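Local coordinates for beta-galactosidase (Bacillus circulans, PDB 4MAD), which probably hydrolyses terminal non-reducing beta-D-galactose residues of beta-D-galactosides, as a member of glycoside hydrolase family 35, at residues 30-35 against 279-284; 271-276 against 336-341; 416-421 against 432-437; 426-431 against 509-514. All blocks are in the same frame, centred on the assembly; numbering follows the deposited sequence.

Interaction 1 of 4, residues 30-35 against 279-284; sequences EIRLLS and NGSVNF
Backbone bonds join residues 30-35 to 279-284 as a parallel pair. Leu33 O receives Val282 N at 3.0 Å and Val282 O receives Ser35 N at 2.8 Å, both nearly along the C=O axis; Phe284 N reaches Ser35 O from above the carbonyl plane. Serine hydroxyls add to it: Ser281 OG accepts Leu33 N at 3.0 Å, and beside the ladder Ser35 OG, anti to its backbone N, donates to Asn283 OD1 at 2.6 Å. Asn283 ND2 is held by Met246 O and Glu64. Arg32 brings a charged donor to two backbone carbonyls: bent at chi3 (-68°), it sets NH1 2.8 Å from Gly280 O, in the guanidinium plane, and bonds Leu276 O too. An alanine here would probably loosen the turn between helix and strand, since both carbonyls would lose this donor. The apolar contact is Leu34 CD2 on Val282 CG1, 3.8 Å apart. The pairing joins the first and last strands of the (beta/alpha)8 barrel, closing it, with Asn283 close to Glu247, the predicted nucleophile.

Interaction 2 of 4, residues 271-276 against 336-341; sequences TLEEIL and FEKYVD
Glu273 OE1 is gripped twice: by Tyr339 OH across the contact and by Lys277 NZ, one turn on along its own chain. The tyrosine bond is very short, 2.4 Å from Tyr339 OH to Glu273 OE1, and uses the syn lone pair of OE1, the side of the other oxygen. That oxygen takes a third partner: Lys338 NZ lies 2.8 Å from Glu273 OE2 in a salt bridge, coming from above the carboxylate plane. With two lysines and a phenol around it, the carboxylate is likely to remain ionised. Its position follows from a bend at chi2 (-88°), while the lysine chain is bent at chi3 (57°) and crosses the glutamate at about a right angle. Helices 265-276 and 327-339, which flank strand 281-284 in the chain, meet here side by side in the helical layer outside the (beta/alpha)8 barrel. Next to the tyrosine hydroxyl, Leu276 lies against one face of the Tyr339 ring. Its CB sits over the centre in a CH-pi contact, 4.1 Å from the ring centroid, and its CD1 touches Tyr339 CD2 at 3.6 Å. The OE1 bond thus approaches the ring in its plane while the leucine covers a face. Deeper in, Leu272 CD2 meets Phe336 CE1 at 4.0 Å, and both side chains also touch Phe284 of the barrel strand.

Interaction 3 of 4, residues 416-421 against 432-437; sequences IHDRGQ and VERNRG
Arg434 leaves the backbone with CG anti to its N (chi1 -178°) and stays extended as far as NE. CB lies 3.4 Å from Ile416 O, a buried carbonyl with no polar partner in the model. CD runs beside Asp418 OD1 and His417 CD2. The guanidinium then lies flat on the imidazole of His417, planes 8° apart and centres 3.6 Å apart, with NH1 over the ring centre. NH1 also reaches Asp418 OD1 at 2.9 Å, in the guanidinium plane, and forms a second salt bridge with Asp470. His417 ND1 is bonded to Tyr471 O, and Asp418 OD2 to Lys472, so both partners have further anchors. A serine here lacks the guanidinium that stacks on His417 and pairs with Asp418, and would probably loosen the end of the hairpin. Arg434 N donates to Asp418 O at 3.0 Å, prolonging the antiparallel hairpin of strands 419-424 and 427-433 beyond the hydrogen-bonded pair Gly420-Val432, while Tyr306 of strand 306-308 touches both Asp418 and Arg434.

Interaction 4 of 4, residues 426-431 against 509-514; sequences GEYVGI and KENFPY
This is a surface contact of aromatic and amide stacking, made where strand 427-433, at one margin of a six-stranded antiparallel sheet, faces the loop that leads into strand 514-522 of another sheet. The two segments share no hydrogen bond; flat groups do the work. Tyr428, with CG anti to its backbone N (chi1 177°), presents one ring face to Asn511. Asn511 CB stands over the ring centre in a CH-pi contact, 3.6 Å from the centroid, and the amide beyond it lies nearly parallel to the ring, stacked on it, planes 7° apart, its CG 3.6 Å from Tyr428 CE2. The backbone joins in, since Asn511 O is 3.5 Å from Tyr428 CD1. On the opposite ring face sits Gly430 N, so the tyrosine is sandwiched between its own strand and the loop. Asn511 has positive phi (73°) and is the third residue of a type II turn from Lys509 to Phe512, and its CB points toward the strand. Phe512, the last residue of that turn, meets the start of the strand: Gly426 O touches its edge at CZ, 3.3 Å away and in the ring plane, and Tyr428 CB lies 4.1 Å from Phe512 CE2. Tyr423 of the adjacent strand 419-424 meets both aromatic rings and bonds Asn511 O through its hydroxyl, while Asn511 pairs through its backbone with His579, just after strand 569-577.

The four contacts form two pairs on opposite sides of the chain's centre. Interactions 1 and 2, with centres about 9 Å apart, alternate their segments along the chain and belong to the (beta/alpha)8 barrel: the first seals its strands, the second ties two outer helices, and helix 265-276 leads directly into strand 281-284. Interactions 3 and 4 come later in the sequence, about 16 Å apart between centres, and share strand 427-433: interaction 3 pairs the hairpin's two strands where 427-433 ends, and interaction 4 sets its start, at the hairpin turn, against the loop before strand 514-522. Between pairs, contact centres lie about 44 to 56 Å apart, so one pair belongs to the barrel that carries the predicted catalytic residues and the other to the beta-rich part.

Interaction 1 of 4, residues 30-35 against 279-284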
loop_
_atom_site.group_PDB
_atom_site.type_symbol
_atom_site.label_atom_id
_atom_site.label_comp_id
_atom_site.label_asym_id
_atom_site.label_seq_id
_atom_site.Cartn_x
_atom_site.Cartn_y
_atom_site.Cartn_z
ATOM N N GLU A 30 -6.899 -28.658 21.214
ATOM C CA GLU A 30 -7.173 -27.253 21.328
ATOM C C GLU A 30 -5.954 -26.463 20.947
ATOM O O GLU A 30 -4.861 -26.881 21.190
ATOM C CB GLU A 30 -7.646 -26.893 22.711
ATOM C CG GLU A 30 -8.782 -27.743 23.118
ATOM C CD GLU A 30 -9.567 -27.237 24.289
ATOM O OE1 GLU A 30 -9.082 -26.357 25.004
ATOM O OE2 GLU A 30 -10.672 -27.735 24.477
ATOM N N ILE A 31 -6.204 -25.343 20.271
ATOM C CA ILE A 31 -5.169 -24.417 19.909
ATOM C C ILE A 31 -5.646 -22.987 20.154
ATOM O O ILE A 31 -6.783 -22.671 19.987
ATOM C CB ILE A 31 -4.805 -24.546 18.452
ATOM C CG1 ILE A 31 -3.618 -23.663 18.112
ATOM C CG2 ILE A 31 -5.948 -24.231 17.588
ATOM C CD1 ILE A 31 -2.827 -24.127 17.025
ATOM N N ARG A 32 -4.747 -22.122 20.538
ATOM C CA ARG A 32 -5.052 -20.716 20.534
ATOM C C ARG A 32 -4.240 -20.142 19.380
ATOM O O ARG A 32 -3.093 -20.337 19.335
ATOM C CB ARG A 32 -4.633 -20.059 21.831
ATOM C CG ARG A 32 -5.086 -18.676 21.955
ATOM C CD ARG A 32 -4.220 -17.909 22.841
ATOM N NE ARG A 32 -4.292 -18.318 24.220
ATOM C CZ ARG A 32 -5.029 -17.736 25.156
ATOM N NH1 ARG A 32 -5.804 -16.696 24.906
ATOM N NH2 ARG A 32 -4.960 -18.198 26.379
ATOM N N LEU A 33 -4.863 -19.455 18.442
ATOM C CA LEU A 33 -4.110 -18.871 17.353
ATOM C C LEU A 33 -3.484 -17.589 17.818
ATOM O O LEU A 33 -4.158 -16.669 18.248
ATOM C CB LEU A 33 -4.967 -18.659 16.111
ATOM C CG LEU A 33 -5.605 -19.942 15.629
ATOM C CD1 LEU A 33 -6.684 -19.730 14.702
ATOM C CD2 LEU A 33 -4.608 -20.837 15.027
ATOM N N LEU A 34 -2.176 -17.567 17.716
ATOM C CA LEU A 34 -1.437 -16.389 17.957
ATOM C C LEU A 34 -0.798 -16.084 16.623
ATOM O O LEU A 34 0.178 -16.705 16.317
ATOM C CB LEU A 34 -0.356 -16.659 18.987
ATOM C CG LEU A 34 -0.848 -16.928 20.403
ATOM C CD1 LEU A 34 0.280 -17.191 21.295
ATOM C CD2 LEU A 34 -1.607 -15.783 20.896
ATOM N N SER A 35 -1.313 -15.086 15.922
ATOM C CA SER A 35 -0.920 -14.782 14.574
ATOM C C SER A 35 -0.353 -13.393 14.427
ATOM O O SER A 35 -0.711 -12.487 15.108
ATOM C CB SER A 35 -2.103 -15.005 13.617
ATOM O OG SER A 35 -1.897 -14.540 12.333
ATOM N N ASN A 279 -9.699 -15.982 26.737
ATOM C CA ASN A 279 -9.432 -17.103 25.887
ATOM C C ASN A 279 -9.521 -16.692 24.420
ATOM O O ASN A 279 -9.925 -17.445 23.585
ATOM C CB ASN A 279 -10.378 -18.246 26.146
ATOM C CG ASN A 279 -9.790 -19.554 25.748
ATOM O OD1 ASN A 279 -8.642 -19.643 25.534
ATOM N ND2 ASN A 279 -10.600 -20.572 25.641
ATOM N N GLY A 280 -9.163 -15.456 24.168
ATOM C CA GLY A 280 -9.063 -14.953 22.813
ATOM C C GLY A 280 -7.821 -15.348 22.044
ATOM O O GLY A 280 -6.755 -15.458 22.603
ATOM N N SER A 281 -8.022 -15.558 20.745
ATOM C CA SER A 281 -6.964 -15.646 19.779
ATOM C C SER A 281 -6.747 -14.284 19.174
ATOM O O SER A 281 -7.578 -13.444 19.241
ATOM C CB SER A 281 -7.264 -16.618 18.685
ATOM O OG SER A 281 -7.339 -17.909 19.122
ATOM N N VAL A 282 -5.579 -14.086 18.622
ATOM C CA VAL A 282 -5.236 -12.767 18.163
ATOM C C VAL A 282 -4.344 -12.769 16.939
ATOM O O VAL A 282 -3.517 -13.595 16.785
ATOM C CB VAL A 282 -4.589 -11.981 19.292
ATOM C CG1 VAL A 282 -3.341 -12.644 19.726
ATOM C CG2 VAL A 282 -4.313 -10.533 18.870
ATOM N N ASN A 283 -4.569 -11.822 16.062
ATOM C CA ASN A 283 -3.676 -11.531 14.955
ATOM C C ASN A 283 -3.151 -10.112 15.076
ATOM O O ASN A 283 -3.884 -9.214 14.996
ATOM C CB ASN A 283 -4.393 -11.707 13.633
ATOM C CG ASN A 283 -3.500 -11.510 12.443
ATOM O OD1 ASN A 283 -2.366 -11.948 12.422
ATOM N ND2 ASN A 283 -4.040 -10.852 11.426
ATOM N N PHE A 284 -1.864 -9.965 15.293
ATOM C CA PHE A 284 -1.282 -8.677 15.471
ATOM C C PHE A 284 -1.223 -7.953 14.094
ATOM O O PHE A 284 -0.668 -8.475 13.182
ATOM C CB PHE A 284 0.116 -8.803 16.071
ATOM C CG PHE A 284 0.154 -8.772 17.549
ATOM C CD1 PHE A 284 0.694 -7.736 18.186
ATOM C CD2 PHE A 284 -0.340 -9.793 18.284
ATOM C CE1 PHE A 284 0.700 -7.700 19.538
ATOM C CE2 PHE A 284 -0.300 -9.753 19.622
ATOM C CZ PHE A 284 0.216 -8.713 20.240
#

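Interaction 2 of 4, residues 271-276 against 336-341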
loop_
_atom_site.group_PDB
_atom_site.type_symbol
_atom_site.label_atom_id
_atom_site.label_comp_id
_atom_site.label_asym_id
_atom_site.label_seq_id
_atom_site.Cartn_x
_atom_site.Cartn_y
_atom_site.Cartn_z
ATOM N N THR A 271 -3.927 -4.331 26.555
ATOM C CA THR A 271 -4.961 -4.850 25.681
ATOM C C THR A 271 -4.797 -6.308 25.292
ATOM O O THR A 271 -5.735 -6.997 25.179
ATOM C CB THR A 271 -5.255 -3.981 24.445
ATOM O OG1 THR A 271 -5.728 -2.712 24.852
ATOM C CG2 THR A 271 -6.272 -4.609 23.613
ATOM N N LEU A 272 -3.569 -6.734 25.098
ATOM C CA LEU A 272 -3.299 -8.090 24.738
ATOM C C LEU A 272 -3.748 -9.017 25.859
ATOM O O LEU A 272 -4.337 -9.998 25.628
ATOM C CB LEU A 272 -1.813 -8.282 24.490
ATOM C CG LEU A 272 -1.317 -9.705 24.286
ATOM C CD1 LEU A 272 -2.035 -10.284 23.189
ATOM C CD2 LEU A 272 0.095 -9.749 24.027
ATOM N N GLU A 273 -3.443 -8.656 27.092
ATOM C CA GLU A 273 -3.850 -9.439 28.251
ATOM C C GLU A 273 -5.359 -9.517 28.307
ATOM O O GLU A 273 -5.909 -10.532 28.587
ATOM C CB GLU A 273 -3.324 -8.842 29.548
ATOM C CG GLU A 273 -1.882 -9.032 29.768
ATOM C CD GLU A 273 -1.588 -10.343 30.472
ATOM O OE1 GLU A 273 -2.507 -11.125 30.646
ATOM O OE2 GLU A 273 -0.455 -10.570 30.837
ATOM N N GLU A 274 -6.017 -8.419 27.973
ATOM C CA GLU A 274 -7.456 -8.381 27.996
ATOM C C GLU A 274 -7.958 -9.422 27.027
ATOM O O GLU A 274 -8.912 -10.050 27.268
ATOM C CB GLU A 274 -7.977 -6.993 27.622
ATOM C CG GLU A 274 -9.274 -6.615 28.215
ATOM C CD GLU A 274 -9.886 -5.310 27.637
ATOM O OE1 GLU A 274 -9.242 -4.628 26.833
ATOM O OE2 GLU A 274 -11.018 -5.013 28.000
ATOM N N ILE A 275 -7.320 -9.512 25.894
ATOM C CA ILE A 275 -7.740 -10.455 24.904
ATOM C C ILE A 275 -7.508 -11.876 25.367
ATOM O O ILE A 275 -8.355 -12.688 25.264
ATOM C CB ILE A 275 -6.975 -10.262 23.593
ATOM C CG1 ILE A 275 -7.382 -8.945 22.955
ATOM C CG2 ILE A 275 -7.177 -11.415 22.678
ATOM C CD1 ILE A 275 -6.652 -8.585 21.718
ATOM N N LEU A 276 -6.313 -12.132 25.829
ATOM C CA LEU A 276 -5.884 -13.482 26.135
ATOM C C LEU A 276 -6.663 -14.106 27.311
ATOM O O LEU A 276 -6.925 -15.270 27.321
ATOM C CB LEU A 276 -4.371 -13.527 26.322
ATOM C CG LEU A 276 -3.500 -13.086 25.156
ATOM C CD1 LEU A 276 -2.054 -13.099 25.523
ATOM C CD2 LEU A 276 -3.744 -14.024 24.033
ATOM N N PHE A 336 3.266 -13.660 25.948
ATOM C CA PHE A 336 2.952 -14.923 25.333
ATOM C C PHE A 336 3.434 -16.054 26.232
ATOM O O PHE A 336 2.783 -17.025 26.366
ATOM C CB PHE A 336 3.574 -15.059 23.950
ATOM C CG PHE A 336 2.865 -14.318 22.853
ATOM C CD1 PHE A 336 1.665 -13.691 23.029
ATOM C CD2 PHE A 336 3.421 -14.272 21.616
ATOM C CE1 PHE A 336 1.070 -13.060 21.987
ATOM C CE2 PHE A 336 2.816 -13.637 20.622
ATOM C CZ PHE A 336 1.663 -13.024 20.808
ATOM N N GLU A 337 4.553 -15.862 26.886
ATOM C CA GLU A 337 5.128 -16.871 27.735
ATOM C C GLU A 337 4.221 -17.246 28.908
ATOM O O GLU A 337 4.267 -18.325 29.355
ATOM C CB GLU A 337 6.522 -16.487 28.184
ATOM C CG GLU A 337 7.525 -16.525 27.116
ATOM C CD GLU A 337 8.944 -16.427 27.649
ATOM O OE1 GLU A 337 9.315 -15.370 28.131
ATOM O OE2 GLU A 337 9.676 -17.430 27.614
ATOM N N LYS A 338 3.408 -16.340 29.387
ATOM C CA LYS A 338 2.404 -16.659 30.386
ATOM C C LYS A 338 1.342 -17.633 29.913
ATOM O O LYS A 338 0.719 -18.254 30.695
ATOM C CB LYS A 338 1.698 -15.437 30.894
ATOM C CG LYS A 338 2.532 -14.515 31.581
ATOM C CD LYS A 338 1.805 -13.245 31.906
ATOM C CE LYS A 338 0.571 -13.442 32.704
ATOM N NZ LYS A 338 -0.046 -12.127 33.127
ATOM N N TYR A 339 1.105 -17.668 28.621
ATOM C CA TYR A 339 -0.012 -18.387 28.052
ATOM C C TYR A 339 0.328 -19.570 27.145
ATOM O O TYR A 339 -0.491 -20.363 26.880
ATOM C CB TYR A 339 -0.956 -17.437 27.361
ATOM C CG TYR A 339 -1.498 -16.369 28.267
ATOM C CD1 TYR A 339 -2.557 -16.614 29.088
ATOM C CD2 TYR A 339 -0.959 -15.123 28.291
ATOM C CE1 TYR A 339 -3.045 -15.672 29.883
ATOM C CE2 TYR A 339 -1.426 -14.179 29.098
ATOM C CZ TYR A 339 -2.491 -14.457 29.908
ATOM O OH TYR A 339 -2.997 -13.523 30.754
ATOM N N VAL A 340 1.541 -19.656 26.674
ATOM C CA VAL A 340 1.999 -20.798 25.929
ATOM C C VAL A 340 3.438 -21.072 26.258
ATOM O O VAL A 340 4.173 -20.194 26.504
ATOM C CB VAL A 340 1.834 -20.649 24.396
ATOM C CG1 VAL A 340 0.416 -20.675 24.035
ATOM C CG2 VAL A 340 2.427 -19.417 23.925
ATOM N N ASP A 341 3.825 -22.326 26.277
ATOM C CA ASP A 341 5.216 -22.645 26.575
ATOM C C ASP A 341 6.052 -22.419 25.319
ATOM O O ASP A 341 5.668 -22.830 24.274
ATOM C CB ASP A 341 5.350 -24.067 27.117
ATOM C CG ASP A 341 4.783 -24.208 28.551
ATOM O OD1 ASP A 341 4.593 -23.215 29.249
ATOM O OD2 ASP A 341 4.526 -25.323 28.967
#

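Interaction 3 of 4, residues 416-421 against 432-437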
loop_
_atom_site.group_PDB
_atom_site.type_symbol
_atom_site.label_atom_id
_atom_site.label_comp_id
_atom_site.label_asym_id
_atom_site.label_seq_id
_atom_site.Cartn_x
_atom_site.Cartn_y
_atom_site.Cartn_z
ATOM N N ILE A 416 -9.024 17.809 -9.655
ATOM C CA ILE A 416 -7.649 17.396 -9.628
ATOM C C ILE A 416 -7.407 16.267 -8.603
ATOM O O ILE A 416 -7.602 16.441 -7.478
ATOM C CB ILE A 416 -6.715 18.561 -9.367
ATOM C CG1 ILE A 416 -5.268 18.118 -9.430
ATOM C CG2 ILE A 416 -7.020 19.210 -8.093
ATOM C CD1 ILE A 416 -4.776 17.920 -10.747
ATOM N N HIS A 417 -6.981 15.106 -9.095
ATOM C CA HIS A 417 -6.768 13.952 -8.286
ATOM C C HIS A 417 -5.345 13.465 -8.520
ATOM O O HIS A 417 -5.139 12.661 -9.388
ATOM C CB HIS A 417 -7.756 12.856 -8.681
ATOM C CG HIS A 417 -9.145 13.067 -8.181
ATOM N ND1 HIS A 417 -10.134 12.127 -8.318
ATOM C CD2 HIS A 417 -9.699 14.092 -7.507
ATOM C CE1 HIS A 417 -11.230 12.561 -7.746
ATOM N NE2 HIS A 417 -11.001 13.761 -7.269
ATOM N N ASP A 418 -4.386 13.937 -7.742
ATOM C CA ASP A 418 -4.599 14.721 -6.552
ATOM C C ASP A 418 -3.820 16.037 -6.367
ATOM O O ASP A 418 -4.105 16.782 -5.493
ATOM C CB ASP A 418 -4.328 13.808 -5.388
ATOM C CG ASP A 418 -4.915 12.455 -5.592
ATOM O OD1 ASP A 418 -6.117 12.394 -5.638
ATOM O OD2 ASP A 418 -4.194 11.492 -5.739
ATOM N N ARG A 419 -2.820 16.235 -7.203
ATOM C CA ARG A 419 -1.969 17.394 -7.157
ATOM C C ARG A 419 -1.425 17.690 -8.539
ATOM O O ARG A 419 -1.078 16.810 -9.264
ATOM C CB ARG A 419 -0.803 17.128 -6.252
ATOM C CG ARG A 419 -0.138 18.324 -5.711
ATOM C CD ARG A 419 0.817 17.910 -4.618
ATOM N NE ARG A 419 1.511 19.008 -3.981
ATOM C CZ ARG A 419 2.683 19.492 -4.364
ATOM N NH1 ARG A 419 3.321 19.039 -5.416
ATOM N NH2 ARG A 419 3.230 20.453 -3.690
ATOM N N GLY A 420 -1.345 18.948 -8.870
ATOM C CA GLY A 420 -0.739 19.260 -10.125
ATOM C C GLY A 420 0.006 20.559 -10.175
ATOM O O GLY A 420 -0.338 21.477 -9.494
ATOM N N GLN A 421 0.982 20.594 -11.050
ATOM C CA GLN A 421 1.786 21.745 -11.309
ATOM C C GLN A 421 1.453 22.284 -12.696
ATOM O O GLN A 421 1.456 21.574 -13.633
ATOM C CB GLN A 421 3.244 21.366 -11.270
ATOM C CG GLN A 421 3.731 20.905 -9.914
ATOM C CD GLN A 421 5.096 20.171 -9.983
ATOM O OE1 GLN A 421 5.164 18.987 -10.105
ATOM N NE2 GLN A 421 6.145 20.921 -9.913
ATOM N N VAL A 432 -2.291 23.242 -8.258
ATOM C CA VAL A 432 -3.622 22.928 -7.841
ATOM C C VAL A 432 -3.618 21.648 -6.985
ATOM O O VAL A 432 -2.919 20.733 -7.261
ATOM C CB VAL A 432 -4.553 22.735 -9.032
ATOM C CG1 VAL A 432 -4.839 24.061 -9.702
ATOM C CG2 VAL A 432 -3.963 21.830 -10.001
ATOM N N GLU A 433 -4.443 21.646 -5.970
ATOM C CA GLU A 433 -4.483 20.589 -4.997
ATOM C C GLU A 433 -5.907 20.115 -4.787
ATOM O O GLU A 433 -6.824 20.859 -4.861
ATOM C CB GLU A 433 -3.906 21.082 -3.685
ATOM C CG GLU A 433 -2.446 21.444 -3.757
ATOM C CD GLU A 433 -1.723 21.332 -2.413
ATOM O OE1 GLU A 433 -1.835 22.276 -1.669
ATOM O OE2 GLU A 433 -1.044 20.321 -2.122
ATOM N N ARG A 434 -6.036 18.835 -4.483
ATOM C CA ARG A 434 -7.359 18.248 -4.300
ATOM C C ARG A 434 -8.133 18.878 -3.165
ATOM O O ARG A 434 -9.302 19.014 -3.235
ATOM C CB ARG A 434 -7.254 16.741 -4.064
ATOM C CG ARG A 434 -8.518 16.015 -3.904
ATOM C CD ARG A 434 -8.395 14.560 -4.211
ATOM N NE ARG A 434 -9.603 13.834 -3.948
ATOM C CZ ARG A 434 -9.803 12.590 -4.287
ATOM N NH1 ARG A 434 -8.857 11.910 -4.868
ATOM N NH2 ARG A 434 -10.937 12.002 -4.013
ATOM N N ASN A 435 -7.455 19.186 -2.087
ATOM C CA ASN A 435 -8.094 19.653 -0.878
ATOM C C ASN A 435 -8.269 21.132 -0.936
ATOM O O ASN A 435 -7.357 21.896 -0.991
ATOM C CB ASN A 435 -7.345 19.234 0.375
ATOM C CG ASN A 435 -7.262 17.735 0.518
ATOM O OD1 ASN A 435 -6.315 17.216 1.079
ATOM N ND2 ASN A 435 -8.221 17.068 -0.004
ATOM N N ARG A 436 -9.516 21.497 -0.947
ATOM C CA ARG A 436 -10.150 22.157 -2.028
ATOM C C ARG A 436 -10.286 23.650 -1.799
ATOM O O ARG A 436 -9.889 24.183 -0.786
ATOM C CB ARG A 436 -11.463 21.449 -2.409
ATOM C CG ARG A 436 -11.698 20.058 -1.683
ATOM C CD ARG A 436 -12.855 19.209 -2.265
ATOM N NE ARG A 436 -13.475 19.800 -3.459
ATOM C CZ ARG A 436 -14.238 19.155 -4.332
ATOM N NH1 ARG A 436 -14.519 17.890 -4.143
ATOM N NH2 ARG A 436 -14.720 19.779 -5.391
ATOM N N GLY A 437 -10.808 24.323 -2.800
ATOM C CA GLY A 437 -10.596 25.737 -2.988
ATOM C C GLY A 437 -9.269 25.874 -3.694
ATOM O O GLY A 437 -8.901 26.877 -4.263
#

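Interaction 4 of 4, residues 426-431 against 509-514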
loop_
_atom_site.group_PDB
_atom_site.type_symbol
_atom_site.label_atom_id
_atom_site.label_comp_id
_atom_site.label_asym_id
_atom_site.label_seq_id
_atom_site.Cartn_x
_atom_site.Cartn_y
_atom_site.Cartn_z
ATOM N N GLY A 426 5.713 27.513 -20.853
ATOM C CA GLY A 426 6.968 27.121 -20.297
ATOM C C GLY A 426 7.346 27.851 -19.032
ATOM O O GLY A 426 8.441 27.695 -18.545
ATOM N N GLU A 427 6.419 28.610 -18.491
ATOM C CA GLU A 427 6.582 29.301 -17.244
ATOM C C GLU A 427 5.706 28.682 -16.166
ATOM O O GLU A 427 4.625 28.357 -16.423
ATOM C CB GLU A 427 6.139 30.740 -17.372
ATOM C CG GLU A 427 6.972 31.638 -18.215
ATOM C CD GLU A 427 6.478 33.084 -18.110
ATOM O OE1 GLU A 427 5.552 33.461 -18.827
ATOM O OE2 GLU A 427 7.001 33.829 -17.272
ATOM N N TYR A 428 6.179 28.583 -14.958
ATOM C CA TYR A 428 5.415 27.993 -13.895
ATOM C C TYR A 428 4.435 28.964 -13.387
ATOM O O TYR A 428 4.792 30.054 -13.117
ATOM C CB TYR A 428 6.343 27.667 -12.746
ATOM C CG TYR A 428 5.726 27.107 -11.482
ATOM C CD1 TYR A 428 5.191 25.853 -11.447
ATOM C CD2 TYR A 428 5.705 27.821 -10.334
ATOM C CE1 TYR A 428 4.638 25.331 -10.345
ATOM C CE2 TYR A 428 5.153 27.281 -9.178
ATOM C CZ TYR A 428 4.633 26.029 -9.196
ATOM O OH TYR A 428 4.083 25.455 -8.088
ATOM N N VAL A 429 3.223 28.528 -13.192
ATOM C CA VAL A 429 2.218 29.378 -12.645
ATOM C C VAL A 429 1.694 28.946 -11.264
ATOM O O VAL A 429 1.266 29.772 -10.509
ATOM C CB VAL A 429 1.016 29.482 -13.601
ATOM C CG1 VAL A 429 1.430 30.146 -14.906
ATOM C CG2 VAL A 429 0.421 28.106 -13.860
ATOM N N GLY A 430 1.798 27.735 -10.904
ATOM C CA GLY A 430 1.398 27.332 -9.578
ATOM C C GLY A 430 0.951 25.907 -9.449
ATOM O O GLY A 430 1.112 25.149 -10.335
ATOM N N ILE A 431 0.375 25.577 -8.306
ATOM C CA ILE A 431 -0.131 24.241 -8.098
ATOM C C ILE A 431 -1.611 24.264 -7.801
ATOM O O ILE A 431 -2.102 25.179 -7.220
ATOM C CB ILE A 431 0.528 23.538 -6.935
ATOM C CG1 ILE A 431 0.349 24.347 -5.705
ATOM C CG2 ILE A 431 1.971 23.380 -7.144
ATOM C CD1 ILE A 431 1.273 23.927 -4.618
ATOM N N LYS A 509 15.771 24.297 -12.960
ATOM C CA LYS A 509 14.822 25.340 -12.621
ATOM C C LYS A 509 13.921 24.957 -11.477
ATOM O O LYS A 509 13.358 23.918 -11.462
ATOM C CB LYS A 509 13.954 25.664 -13.828
ATOM C CG LYS A 509 14.681 25.887 -15.064
ATOM C CD LYS A 509 13.762 26.269 -16.218
ATOM C CE LYS A 509 13.447 25.149 -17.122
ATOM N NZ LYS A 509 12.894 25.606 -18.384
ATOM N N GLU A 510 13.799 25.852 -10.522
ATOM C CA GLU A 510 12.938 25.623 -9.400
ATOM C C GLU A 510 11.511 25.520 -9.894
ATOM O O GLU A 510 11.187 26.110 -10.858
ATOM C CB GLU A 510 13.060 26.749 -8.425
ATOM C CG GLU A 510 14.411 26.854 -7.872
ATOM C CD GLU A 510 14.729 25.724 -6.912
ATOM O OE1 GLU A 510 14.378 25.872 -5.760
ATOM O OE2 GLU A 510 15.312 24.726 -7.308
ATOM N N ASN A 511 10.701 24.713 -9.250
ATOM C CA ASN A 511 9.299 24.558 -9.590
ATOM C C ASN A 511 9.007 23.797 -10.861
ATOM O O ASN A 511 7.885 23.643 -11.229
ATOM C CB ASN A 511 8.572 25.874 -9.505
ATOM C CG ASN A 511 8.478 26.354 -8.117
ATOM O OD1 ASN A 511 8.802 27.452 -7.836
ATOM N ND2 ASN A 511 8.077 25.511 -7.237
ATOM N N PHE A 512 10.050 23.232 -11.413
ATOM C CA PHE A 512 9.969 22.288 -12.492
ATOM C C PHE A 512 10.571 20.949 -12.030
ATOM O O PHE A 512 11.561 20.917 -11.386
ATOM C CB PHE A 512 10.771 22.757 -13.681
ATOM C CG PHE A 512 10.195 23.927 -14.409
ATOM C CD1 PHE A 512 9.669 23.786 -15.661
ATOM C CD2 PHE A 512 10.218 25.157 -13.875
ATOM C CE1 PHE A 512 9.197 24.863 -16.323
ATOM C CE2 PHE A 512 9.763 26.213 -14.555
ATOM C CZ PHE A 512 9.227 26.061 -15.756
ATOM N N PRO A 513 9.944 19.852 -12.381
ATOM C CA PRO A 513 10.492 18.577 -11.955
ATOM C C PRO A 513 11.735 18.242 -12.742
ATOM O O PRO A 513 11.725 18.355 -13.916
ATOM C CB PRO A 513 9.349 17.590 -12.232
ATOM C CG PRO A 513 8.194 18.381 -12.267
ATOM C CD PRO A 513 8.594 19.637 -12.895
ATOM N N TYR A 514 12.758 17.788 -12.050
ATOM C CA TYR A 514 13.958 17.311 -12.675
ATOM C C TYR A 514 14.389 15.985 -12.101
ATOM O O TYR A 514 14.261 15.771 -10.951
ATOM C CB TYR A 514 15.086 18.287 -12.488
ATOM C CG TYR A 514 15.140 19.398 -13.458
ATOM C CD1 TYR A 514 16.042 19.402 -14.500
ATOM C CD2 TYR A 514 14.301 20.466 -13.335
ATOM C CE1 TYR A 514 16.095 20.441 -15.363
ATOM C CE2 TYR A 514 14.343 21.486 -14.194
ATOM C CZ TYR A 514 15.232 21.490 -15.197
ATOM O OH TYR A 514 15.238 22.525 -16.064
#